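Local coordinates for solute Binding Protein, BlMnBP1 in complex with mannotriose (Bifidobacterium, PDB 6FUV), which binds manno-oligosaccharides such as mannotriose and probably hands them to an ABC transporter for import, at residues G131-V136 against L266-V271; S251-M256 against P272-A277; D283-P288 against T353-K358; Q297-A302 against V360-D365. One frame throughout, in Å; residues are numbered along the deposited sequence.

Contact 1: residues G131-V136 against L266-V271; sequences GQTSGV and LGAWAV. With BMA (beta-D-mannopyranose), chain B; BMA (beta-D-mannopyranose), chain C.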
# COMPACT_ATOMS: atom_id res chain seq x y z
N GLY A 131 -7.83 5.46 0.19
CA GLY A 131 -6.59 6.13 0.48
C GLY A 131 -5.83 5.42 1.59
O GLY A 131 -6.42 4.97 2.57
N GLN A 132 -4.51 5.34 1.44
CA GLN A 132 -3.71 4.61 2.40
C GLN A 132 -2.55 5.46 2.90
O GLN A 132 -2.03 6.35 2.21
CB GLN A 132 -3.18 3.29 1.79
CG GLN A 132 -4.20 2.16 1.85
CD GLN A 132 -4.58 1.76 3.25
OE1 GLN A 132 -3.74 1.54 4.08
NE2 GLN A 132 -5.86 1.65 3.51
N THR A 133 -2.19 5.17 4.15
CA THR A 133 -0.92 5.58 4.72
C THR A 133 -0.19 4.32 5.18
O THR A 133 -0.77 3.24 5.31
CB THR A 133 -1.07 6.50 5.92
OG1 THR A 133 -1.84 5.86 6.95
CG2 THR A 133 -1.75 7.78 5.56
N SER A 134 1.10 4.45 5.49
CA SER A 134 1.88 3.39 6.12
C SER A 134 2.38 3.83 7.48
O SER A 134 2.86 4.95 7.65
CB SER A 134 3.08 3.03 5.22
OG SER A 134 2.63 2.85 3.91
N GLY A 135 2.35 2.92 8.40
CA GLY A 135 2.70 3.21 9.79
C GLY A 135 3.21 1.98 10.51
O GLY A 135 3.92 1.15 9.92
N VAL A 136 2.81 1.82 11.78
CA VAL A 136 3.10 0.62 12.56
C VAL A 136 1.84 0.18 13.29
O VAL A 136 1.23 0.95 14.04
CB VAL A 136 4.22 0.83 13.58
CG1 VAL A 136 4.55 -0.43 14.30
CG2 VAL A 136 5.46 1.38 12.90
N LEU A 266 3.37 -1.95 8.79
CA LEU A 266 2.35 -2.18 7.77
C LEU A 266 1.49 -0.93 7.61
O LEU A 266 1.45 -0.06 8.49
CB LEU A 266 1.45 -3.36 8.17
CG LEU A 266 2.10 -4.73 8.30
CD1 LEU A 266 1.28 -5.76 9.13
CD2 LEU A 266 2.31 -5.25 6.91
N GLY A 267 0.75 -0.86 6.49
CA GLY A 267 -0.16 0.24 6.25
C GLY A 267 -1.45 0.14 7.05
O GLY A 267 -1.72 -0.88 7.71
N ALA A 268 -2.25 1.22 6.97
CA ALA A 268 -3.47 1.31 7.76
C ALA A 268 -4.46 0.24 7.36
O ALA A 268 -5.33 -0.11 8.16
CB ALA A 268 -4.09 2.67 7.57
N TRP A 269 -4.37 -0.26 6.12
CA TRP A 269 -5.29 -1.29 5.66
C TRP A 269 -5.19 -2.51 6.55
O TRP A 269 -6.15 -3.25 6.67
CB TRP A 269 -4.96 -1.65 4.21
CG TRP A 269 -3.59 -2.18 4.09
CD1 TRP A 269 -2.46 -1.47 3.82
CD2 TRP A 269 -3.16 -3.52 4.32
NE1 TRP A 269 -1.36 -2.31 3.81
CE2 TRP A 269 -1.76 -3.57 4.14
CE3 TRP A 269 -3.84 -4.71 4.65
CZ2 TRP A 269 -1.01 -4.76 4.25
CZ3 TRP A 269 -3.09 -5.86 4.79
CH2 TRP A 269 -1.70 -5.88 4.61
N ALA A 270 -4.05 -2.73 7.18
CA ALA A 270 -3.86 -3.91 8.01
C ALA A 270 -4.53 -3.83 9.39
O ALA A 270 -4.70 -4.87 10.03
CB ALA A 270 -2.38 -4.16 8.24
N VAL A 271 -4.95 -2.66 9.83
CA VAL A 271 -5.39 -2.54 11.23
C VAL A 271 -6.72 -3.26 11.41
O VAL A 271 -6.83 -4.13 12.28
CB VAL A 271 -5.47 -1.07 11.66
CG1 VAL A 271 -5.95 -0.95 13.13
CG2 VAL A 271 -4.10 -0.38 11.51
C1 BMA B . -2.20 -7.73 1.13
C2 BMA B . -1.03 -7.52 0.14
C3 BMA B . -0.54 -6.14 0.26
C4 BMA B . -1.67 -5.08 0.20
C5 BMA B . -2.81 -5.43 1.15
C6 BMA B . -4.05 -4.57 0.90
O2 BMA B . -1.45 -7.67 -1.19
O3 BMA B . 0.42 -5.93 -0.76
O4 BMA B . -1.10 -3.79 0.59
O5 BMA B . -3.21 -6.82 0.89
O6 BMA B . -4.43 -4.68 -0.50
C1 BMA C . -1.11 -2.81 -0.46
C2 BMA C . -1.11 -1.43 0.16
C3 BMA C . -0.99 -0.33 -0.91
C4 BMA C . 0.20 -0.70 -1.85
C5 BMA C . 0.02 -2.10 -2.39
C6 BMA C . 1.13 -2.52 -3.35
O2 BMA C . 0.02 -1.34 1.05
O3 BMA C . -0.82 1.01 -0.39
O4 BMA C . 0.28 0.17 -2.92
O5 BMA C . 0.02 -2.99 -1.29
O6 BMA C . 2.33 -2.64 -2.63
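Gln132 and Trp269 meet at about a right angle, with the amide of Gln132 at the rim of the indole. Its CD lies in the ring plane at the edge, and OE1 comes to 3.3 Å from CD1 of Trp269. The amide and ring planes are 63° apart. The Gln132 chain bends at chi2, which turns OE1 back to accept the backbone N-H of Trp269 (N to OE1, 2.8 Å). This bond is bent, 131° at the hydrogen. NE2 of Gln132 bonds to Asp130. CG of Trp269 sits between the backbone N and the carbonyl carbon (chi1 61°), and the indole turns one face to the sugar. C5 of the mannose of chain B lies over that face, 3.7 Å from CH2 of Trp269. The opposite face meets Gly267 O and Ala270 CB near its rim. NE1 of Trp269 is 3.2 Å from O2 of the mannose of chain C. Backbone bonds hold the two segments together beside this pair. Ala268 N donates to Thr133 O at 3.0 Å, and Gly135 N donates to Leu266 O at 3.1 Å. A CB on Gly267 would collide with Thr133 O and with CD1 of Trp269. A type I turn from Gly267 to Ala270 then leads into helix 270-275. The hydroxyl of Thr133 bonds to Tyr354 and Tyr286. Trp269 is the aromatic platform of the mannotriose site, as is common in sugar-binding proteins. Segment 131-136 passes from one sheet to the other beside the sugar, as in the cleft of extracellular solute-binding proteins.

Contact 2: residues S251-M256 against P272-A277; sequences SSKGKM and PQMKQA. With BMA (beta-D-mannopyranose), chain D.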
# COMPACT_ATOMS: atom_id res chain seq x y z
N SER A 251 -1.51 -16.23 10.27
CA SER A 251 -1.45 -16.44 11.71
C SER A 251 -0.90 -15.22 12.46
O SER A 251 -1.23 -15.04 13.63
CB SER A 251 -0.64 -17.70 11.99
OG SER A 251 0.72 -17.53 11.73
N SER A 252 -0.13 -14.35 11.80
CA SER A 252 0.42 -13.17 12.47
C SER A 252 -0.68 -12.19 12.87
O SER A 252 -0.55 -11.46 13.86
CB SER A 252 1.45 -12.50 11.58
OG SER A 252 0.92 -11.63 10.62
N LYS A 253 -1.78 -12.18 12.11
CA LYS A 253 -2.93 -11.36 12.46
C LYS A 253 -3.46 -11.74 13.84
O LYS A 253 -3.72 -10.90 14.69
CB LYS A 253 -4.03 -11.50 11.40
CG LYS A 253 -3.67 -11.05 9.98
CD LYS A 253 -4.79 -11.44 9.01
CE LYS A 253 -4.35 -11.38 7.59
NZ LYS A 253 -5.39 -11.75 6.62
N GLY A 254 -3.65 -13.02 14.06
CA GLY A 254 -4.10 -13.44 15.37
C GLY A 254 -3.09 -13.13 16.44
O GLY A 254 -3.46 -12.74 17.55
N LYS A 255 -1.81 -13.33 16.14
CA LYS A 255 -0.80 -13.16 17.17
C LYS A 255 -0.72 -11.70 17.58
O LYS A 255 -0.46 -11.40 18.75
CB LYS A 255 0.55 -13.65 16.66
CG LYS A 255 0.73 -15.18 16.60
CD LYS A 255 2.09 -15.50 16.00
CE LYS A 255 2.40 -16.96 16.05
NZ LYS A 255 3.49 -17.26 15.11
N MET A 256 -0.81 -10.77 16.63
CA MET A 256 -0.92 -9.35 16.97
C MET A 256 -2.14 -9.10 17.85
O MET A 256 -2.06 -8.41 18.86
CB MET A 256 -0.99 -8.52 15.69
CG MET A 256 -1.46 -7.10 15.84
SD MET A 256 -0.40 -6.06 16.86
CE MET A 256 1.15 -6.19 16.11
N PRO A 272 -7.76 -3.00 10.62
CA PRO A 272 -9.00 -3.73 10.86
C PRO A 272 -8.83 -5.24 10.71
O PRO A 272 -9.51 -5.97 11.43
CB PRO A 272 -9.98 -3.13 9.84
CG PRO A 272 -9.12 -2.36 8.84
CD PRO A 272 -7.94 -1.89 9.66
N GLN A 273 -7.97 -5.71 9.80
CA GLN A 273 -7.81 -7.14 9.60
C GLN A 273 -7.31 -7.78 10.89
O GLN A 273 -7.66 -8.92 11.21
CB GLN A 273 -6.84 -7.45 8.45
CG GLN A 273 -7.24 -6.95 7.07
CD GLN A 273 -6.39 -7.45 5.92
OE1 GLN A 273 -5.68 -8.43 6.03
NE2 GLN A 273 -6.50 -6.79 4.81
N MET A 274 -6.43 -7.09 11.62
CA MET A 274 -5.91 -7.65 12.85
C MET A 274 -6.78 -7.34 14.06
O MET A 274 -6.80 -8.13 14.99
CB MET A 274 -4.50 -7.13 13.05
CG MET A 274 -3.55 -7.60 11.95
SD MET A 274 -1.85 -7.13 12.18
CE MET A 274 -1.13 -7.74 10.66
N LYS A 275 -7.49 -6.20 14.06
CA LYS A 275 -8.52 -5.97 15.06
C LYS A 275 -9.53 -7.09 15.06
O LYS A 275 -9.93 -7.56 16.13
CB LYS A 275 -9.21 -4.64 14.81
CG LYS A 275 -8.51 -3.41 15.32
CD LYS A 275 -9.41 -2.12 15.13
CE LYS A 275 -8.81 -0.88 15.79
NZ LYS A 275 -8.51 -1.09 17.26
N GLN A 276 -9.93 -7.54 13.86
CA GLN A 276 -10.95 -8.56 13.65
C GLN A 276 -10.44 -9.98 13.85
O GLN A 276 -11.25 -10.90 13.90
CB GLN A 276 -11.51 -8.48 12.22
CG GLN A 276 -12.26 -7.23 11.81
CD GLN A 276 -12.47 -7.16 10.24
OE1 GLN A 276 -11.96 -8.01 9.48
NE2 GLN A 276 -13.14 -6.11 9.78
N ALA A 277 -9.14 -10.19 13.90
CA ALA A 277 -8.58 -11.53 13.93
C ALA A 277 -8.63 -12.16 15.30
O ALA A 277 -8.10 -13.23 15.52
CB ALA A 277 -7.13 -11.48 13.42
C1 BMA D . -5.18 -11.66 2.73
C2 BMA D . -5.29 -10.24 3.27
C3 BMA D . -4.72 -9.27 2.20
C4 BMA D . -3.27 -9.68 1.88
C5 BMA D . -3.20 -11.17 1.51
C6 BMA D . -1.75 -11.67 1.28
O1 BMA D . -5.67 -12.49 3.70
O2 BMA D . -4.48 -10.07 4.44
O3 BMA D . -4.87 -7.93 2.64
O4 BMA D . -2.71 -8.99 0.76
O5 BMA D . -3.83 -11.97 2.53
O6 BMA D . -1.78 -12.97 0.69
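Lys253 and Gln273 meet at the hydroxyls of the mannose of chain D, the unit with the reducing-end O1. Hydrogen bonds to this sugar dominate the polar side. Lys253 NZ donates to O1 and, at 2.9 Å, to O2 of the mannose. O2 in turn donates to Gln273 OE1 at 2.6 Å, and Gln273 NE2 donates to O3 at 2.9 Å. This last bond is nearly straight, 169° at the hydrogen. The amide thus spans O2 and O3 with its two ends. Lys253 NZ and Gln273 OE1 also share a weak bond of 3.4 Å. The charge of Lys253 is paired with Glu250, which also bonds the sugar. An alanine in place of Gln273 would probably leave O2 without its acceptor and O3 without its NE2 donor.

Apolar packing joins the helices behind. Met274 CG lies 3.8 Å from Lys253 CA, and its sulfur SD is 3.7 Å from Met256 CG. The two methionine side chains cross at about a right angle. Ala277 CB fills in against Lys253 CB, also at 3.7 Å.

Polar ends thus hold the sugar, while apolar side chains pack the helices together. O2 both accepts from an ammonium and donates to an amide, so its position and hydrogen are defined. This is consistent with recognition of the axial 2-hydroxyl of mannose.

Contact 3: residues D283-P288 against T353-K358; sequences DVQYMP and TYEHFK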
# COMPACT_ATOMS: atom_id res chain seq x y z
N ASP A 283 -7.04 -3.57 21.64
CA ASP A 283 -5.60 -3.53 21.87
C ASP A 283 -4.79 -3.32 20.59
O ASP A 283 -3.62 -2.93 20.68
CB ASP A 283 -5.11 -4.82 22.54
CG ASP A 283 -5.91 -5.18 23.82
OD1 ASP A 283 -6.44 -4.28 24.48
OD2 ASP A 283 -5.90 -6.35 24.20
N VAL A 284 -5.37 -3.54 19.42
CA VAL A 284 -4.66 -3.39 18.16
C VAL A 284 -4.84 -1.95 17.68
O VAL A 284 -5.95 -1.52 17.35
CB VAL A 284 -5.17 -4.39 17.11
CG1 VAL A 284 -4.35 -4.23 15.87
CG2 VAL A 284 -5.18 -5.78 17.67
N GLN A 285 -3.75 -1.22 17.61
CA GLN A 285 -3.72 0.20 17.33
C GLN A 285 -2.78 0.47 16.17
O GLN A 285 -2.10 -0.41 15.67
CB GLN A 285 -3.27 0.99 18.56
CG GLN A 285 -4.18 0.85 19.74
CD GLN A 285 -5.46 1.61 19.57
OE1 GLN A 285 -5.46 2.70 19.05
NE2 GLN A 285 -6.56 1.00 19.99
N TYR A 286 -2.72 1.72 15.78
CA TYR A 286 -1.95 2.14 14.61
C TYR A 286 -1.20 3.41 14.95
O TYR A 286 -1.82 4.38 15.33
CB TYR A 286 -2.91 2.35 13.44
CG TYR A 286 -2.26 2.71 12.13
CD1 TYR A 286 -1.29 1.93 11.58
CD2 TYR A 286 -2.64 3.84 11.45
CE1 TYR A 286 -0.72 2.25 10.38
CE2 TYR A 286 -2.08 4.20 10.27
CZ TYR A 286 -1.12 3.39 9.72
OH TYR A 286 -0.55 3.77 8.54
N MET A 287 0.11 3.38 14.82
CA MET A 287 0.95 4.53 15.07
C MET A 287 1.72 4.99 13.84
O MET A 287 2.02 4.20 12.93
CB MET A 287 1.96 4.26 16.20
CG MET A 287 2.74 3.05 16.09
SD MET A 287 4.06 2.95 17.34
CE MET A 287 5.21 3.94 16.50
N PRO A 288 2.08 6.27 13.83
CA PRO A 288 2.96 6.77 12.77
C PRO A 288 4.29 6.04 12.81
O PRO A 288 4.74 5.61 13.86
CB PRO A 288 3.11 8.25 13.10
CG PRO A 288 1.82 8.55 13.80
CD PRO A 288 1.56 7.36 14.65
N THR A 353 -9.21 4.64 12.54
CA THR A 353 -7.88 4.10 12.37
C THR A 353 -6.81 5.14 12.59
O THR A 353 -5.68 4.78 12.87
CB THR A 353 -7.73 3.52 10.94
OG1 THR A 353 -8.92 2.81 10.57
CG2 THR A 353 -6.53 2.65 10.84
N TYR A 354 -7.13 6.43 12.44
CA TYR A 354 -6.12 7.48 12.49
C TYR A 354 -6.16 8.27 13.80
O TYR A 354 -5.81 9.44 13.84
CB TYR A 354 -6.29 8.42 11.30
CG TYR A 354 -5.78 7.84 10.02
CD1 TYR A 354 -6.58 7.02 9.26
CD2 TYR A 354 -4.47 8.09 9.58
CE1 TYR A 354 -6.07 6.43 8.10
CE2 TYR A 354 -4.01 7.55 8.42
CZ TYR A 354 -4.81 6.70 7.69
OH TYR A 354 -4.29 6.09 6.52
N GLU A 355 -6.57 7.67 14.88
CA GLU A 355 -6.74 8.47 16.10
C GLU A 355 -5.43 8.82 16.79
O GLU A 355 -5.42 9.68 17.67
CB GLU A 355 -7.66 7.75 17.09
CG GLU A 355 -6.99 6.81 18.04
CD GLU A 355 -8.02 6.11 18.96
OE1 GLU A 355 -9.18 6.59 19.02
OE2 GLU A 355 -7.66 5.08 19.60
N HIS A 356 -4.31 8.23 16.39
CA HIS A 356 -3.00 8.67 16.86
C HIS A 356 -2.28 9.57 15.85
O HIS A 356 -1.09 9.79 15.98
CB HIS A 356 -2.14 7.47 17.18
CG HIS A 356 -2.72 6.58 18.21
ND1 HIS A 356 -2.95 7.00 19.50
CD2 HIS A 356 -3.12 5.30 18.15
CE1 HIS A 356 -3.47 6.01 20.19
NE2 HIS A 356 -3.57 4.96 19.40
N PHE A 357 -2.98 10.07 14.85
CA PHE A 357 -2.40 10.86 13.77
C PHE A 357 -2.81 12.32 13.84
O PHE A 357 -2.62 13.05 12.86
CB PHE A 357 -2.82 10.25 12.41
CG PHE A 357 -1.98 9.09 11.97
CD1 PHE A 357 -1.94 7.94 12.70
CD2 PHE A 357 -1.19 9.18 10.85
CE1 PHE A 357 -1.12 6.89 12.31
CE2 PHE A 357 -0.37 8.14 10.46
CZ PHE A 357 -0.35 6.99 11.18
N LYS A 358 -3.39 12.77 14.95
CA LYS A 358 -3.94 14.11 14.98
C LYS A 358 -2.90 15.18 14.69
O LYS A 358 -3.22 16.20 14.08
CB LYS A 358 -4.58 14.35 16.33
CG LYS A 358 -5.75 13.43 16.64
CD LYS A 358 -6.20 13.56 18.12
CE LYS A 358 -7.56 12.91 18.35
NZ LYS A 358 -7.56 11.44 18.06
O HOH W 1 -4.01 5.79 14.70
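The ring of Tyr286 reaches Thr353, Tyr354 and Phe357, with CG anti to the backbone N (chi1 -177°). Its CB lies 3.7 Å from Thr353 O. Further out, CD2 comes to 3.5 Å from the same Thr353 O, which sits at the ring edge. CE2 then meets Phe357, 3.4 Å from CZ. The Tyr286 and Phe357 rings are nearly parallel, 10° apart, but slid so far that they barely overlap. The edge of Tyr286 also points at the face of Tyr354, with planes at 86°, a T-shaped pair. At the tip, the hydroxyl bonds to Thr133 OG1, which Tyr354 OH also bonds.

Pro288 CG lies over one face of Phe357 in a CH-pi contact, 3.8 Å from the centroid of the ring, and Tyr354 CD2 lies over the other face near the rim.

The polar contacts centre on His356. Its NE2 donates to Gln285 OE1 at 3.0 Å. The bond is bent, and the acceptor lies somewhat out of the imidazole plane. Gln285 NE2 bonds to Asp282 O. An alanine in place of His356 would probably leave Gln285 OE1 without this donor and open a gap beside Tyr286 O, where His356 CD2 packs. One water ties the two backbones: it donates to Tyr286 O and to Thr353 O, 2.7 Å from each, and accepts from His356 N at 3.0 Å.

Aromatic contacts thus bind the loop to the strand, while a water, rather than direct backbone bonds, satisfies the facing carbonyls of Tyr286 and Thr353.

Contact 4: residues Q297-A302 against V360-D365; sequences QYATLA and VELIVD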
# COMPACT_ATOMS: atom_id res chain seq x y z
N GLN A 297 5.91 15.04 12.37
CA GLN A 297 5.73 13.73 11.77
C GLN A 297 4.83 13.84 10.56
O GLN A 297 3.90 14.65 10.54
CB GLN A 297 5.13 12.72 12.74
CG GLN A 297 6.12 12.26 13.77
CD GLN A 297 5.69 11.05 14.47
OE1 GLN A 297 6.34 10.02 14.38
NE2 GLN A 297 4.58 11.14 15.16
N TYR A 298 5.14 13.02 9.55
CA TYR A 298 4.49 13.10 8.24
C TYR A 298 4.15 11.70 7.81
O TYR A 298 4.79 10.74 8.21
CB TYR A 298 5.40 13.76 7.18
CG TYR A 298 5.87 15.14 7.48
CD1 TYR A 298 6.92 15.37 8.34
CD2 TYR A 298 5.26 16.24 6.88
CE1 TYR A 298 7.35 16.67 8.63
CE2 TYR A 298 5.67 17.50 7.15
CZ TYR A 298 6.72 17.72 8.01
OH TYR A 298 7.05 19.00 8.25
N ALA A 299 3.11 11.59 7.00
CA ALA A 299 2.75 10.34 6.36
C ALA A 299 2.38 10.57 4.90
O ALA A 299 1.55 11.41 4.57
CB ALA A 299 1.58 9.69 7.09
N THR A 300 2.98 9.81 4.02
CA THR A 300 2.60 9.86 2.62
C THR A 300 1.18 9.35 2.49
O THR A 300 0.82 8.30 3.05
CB THR A 300 3.54 9.03 1.74
OG1 THR A 300 4.87 9.51 1.94
CG2 THR A 300 3.18 9.22 0.30
N LEU A 301 0.36 10.09 1.77
CA LEU A 301 -0.96 9.63 1.35
C LEU A 301 -0.84 9.10 -0.07
O LEU A 301 -0.46 9.83 -1.00
CB LEU A 301 -1.98 10.76 1.43
CG LEU A 301 -3.40 10.51 0.97
CD1 LEU A 301 -3.98 9.32 1.66
CD2 LEU A 301 -4.21 11.81 1.19
N ALA A 302 -1.14 7.82 -0.24
CA ALA A 302 -1.07 7.19 -1.55
C ALA A 302 -2.16 6.14 -1.61
O ALA A 302 -2.70 5.69 -0.59
CB ALA A 302 0.30 6.59 -1.86
N VAL A 360 -0.17 14.54 12.73
CA VAL A 360 0.63 14.09 11.59
C VAL A 360 0.14 14.77 10.32
O VAL A 360 -1.05 14.83 10.04
CB VAL A 360 0.59 12.55 11.44
CG1 VAL A 360 1.35 12.11 10.25
CG2 VAL A 360 1.11 11.88 12.71
N GLU A 361 1.06 15.25 9.53
CA GLU A 361 0.72 15.87 8.25
C GLU A 361 0.76 14.82 7.14
O GLU A 361 1.82 14.31 6.79
CB GLU A 361 1.68 17.01 7.96
CG GLU A 361 1.34 17.80 6.72
CD GLU A 361 2.08 19.13 6.69
OE1 GLU A 361 2.38 19.66 7.80
OE2 GLU A 361 2.38 19.61 5.56
N LEU A 362 -0.39 14.49 6.61
CA LEU A 362 -0.48 13.59 5.46
C LEU A 362 -0.14 14.41 4.22
O LEU A 362 -0.67 15.50 4.03
CB LEU A 362 -1.87 12.99 5.30
CG LEU A 362 -2.51 12.14 6.37
CD1 LEU A 362 -3.37 11.09 5.65
CD2 LEU A 362 -1.61 11.48 7.29
N ILE A 363 0.76 13.90 3.40
CA ILE A 363 1.18 14.56 2.17
C ILE A 363 1.17 13.56 1.02
O ILE A 363 1.87 12.54 1.06
CB ILE A 363 2.57 15.18 2.32
CG1 ILE A 363 3.50 14.26 3.05
CG2 ILE A 363 2.47 16.52 3.14
CD1 ILE A 363 5.02 14.79 3.05
N VAL A 364 0.38 13.85 -0.01
CA VAL A 364 0.47 13.18 -1.30
C VAL A 364 1.77 13.52 -2.00
O VAL A 364 2.20 14.67 -2.00
CB VAL A 364 -0.73 13.59 -2.16
CG1 VAL A 364 -0.59 13.02 -3.54
CG2 VAL A 364 -2.05 13.21 -1.47
N ASP A 365 2.39 12.54 -2.62
CA ASP A 365 3.63 12.77 -3.35
C ASP A 365 3.38 13.72 -4.53
O ASP A 365 2.45 13.53 -5.29
CB ASP A 365 4.21 11.45 -3.88
CG ASP A 365 5.13 10.74 -2.89
OD1 ASP A 365 5.60 11.33 -1.90
OD2 ASP A 365 5.38 9.56 -3.14
O HOH W 2 1.28 9.73 -3.02
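Ala299 is bonded at both ends by the neighbouring strand. Its N donates to Glu361 O at 3.0 Å, and its O accepts from Ile363 N at 2.9 Å. The ladder extends on both sides. Glu361 N donates to Gln297 O at 3.1 Å, and Leu301 N donates to Ile363 O at 3.0 Å. Beyond this last bond the strands part. A water takes over, donating to Leu301 O at 2.7 Å and accepting from Asp365 N at 3.0 Å. Thr300 N is not used by this partner strand; it bonds to Asn194 OD1.

The side chains alternate between faces. On one, the ring of Tyr298 runs beside the Glu361 side chain, pointing the same way. Ile363 CD1 also reaches the Tyr298 ring. On the other, Ala299 CB meets Leu362 CD2 at 3.7 Å, and Leu301 CD2 packs on Val364 CG2.

This is a short, twisted parallel pair of strands, which adds a strand from late in the chain to a mixed sheet. Strand 298-309 also pairs antiparallel with strand 123-132. Such mixed sheets belong to the lobes of the solute-binding protein fold.

In the fold
Contact 1 holds the passage between the two sheets; the others touch it. Between centres, contact 1 is about 10 Å from contact 3, 12 Å from contact 4 and 14 Å from contact 2; contacts 2 and 4 are about 25 Å apart. Contacts 1 and 2 share helix 270-275. Contacts 1 and 3 reach the four-stranded sheet through neighbouring strands 135-139 and 284-288. Contacts 1 and 4 join the larger sheet through strands 123-132 and 298-309. Contacts 1 and 2 cross along the chain and close before contacts 3 and 4, which also cross, open. Contacts 1 and 2 carry sugar; contacts 3 and 4 join the late loop and strand to the two sheets.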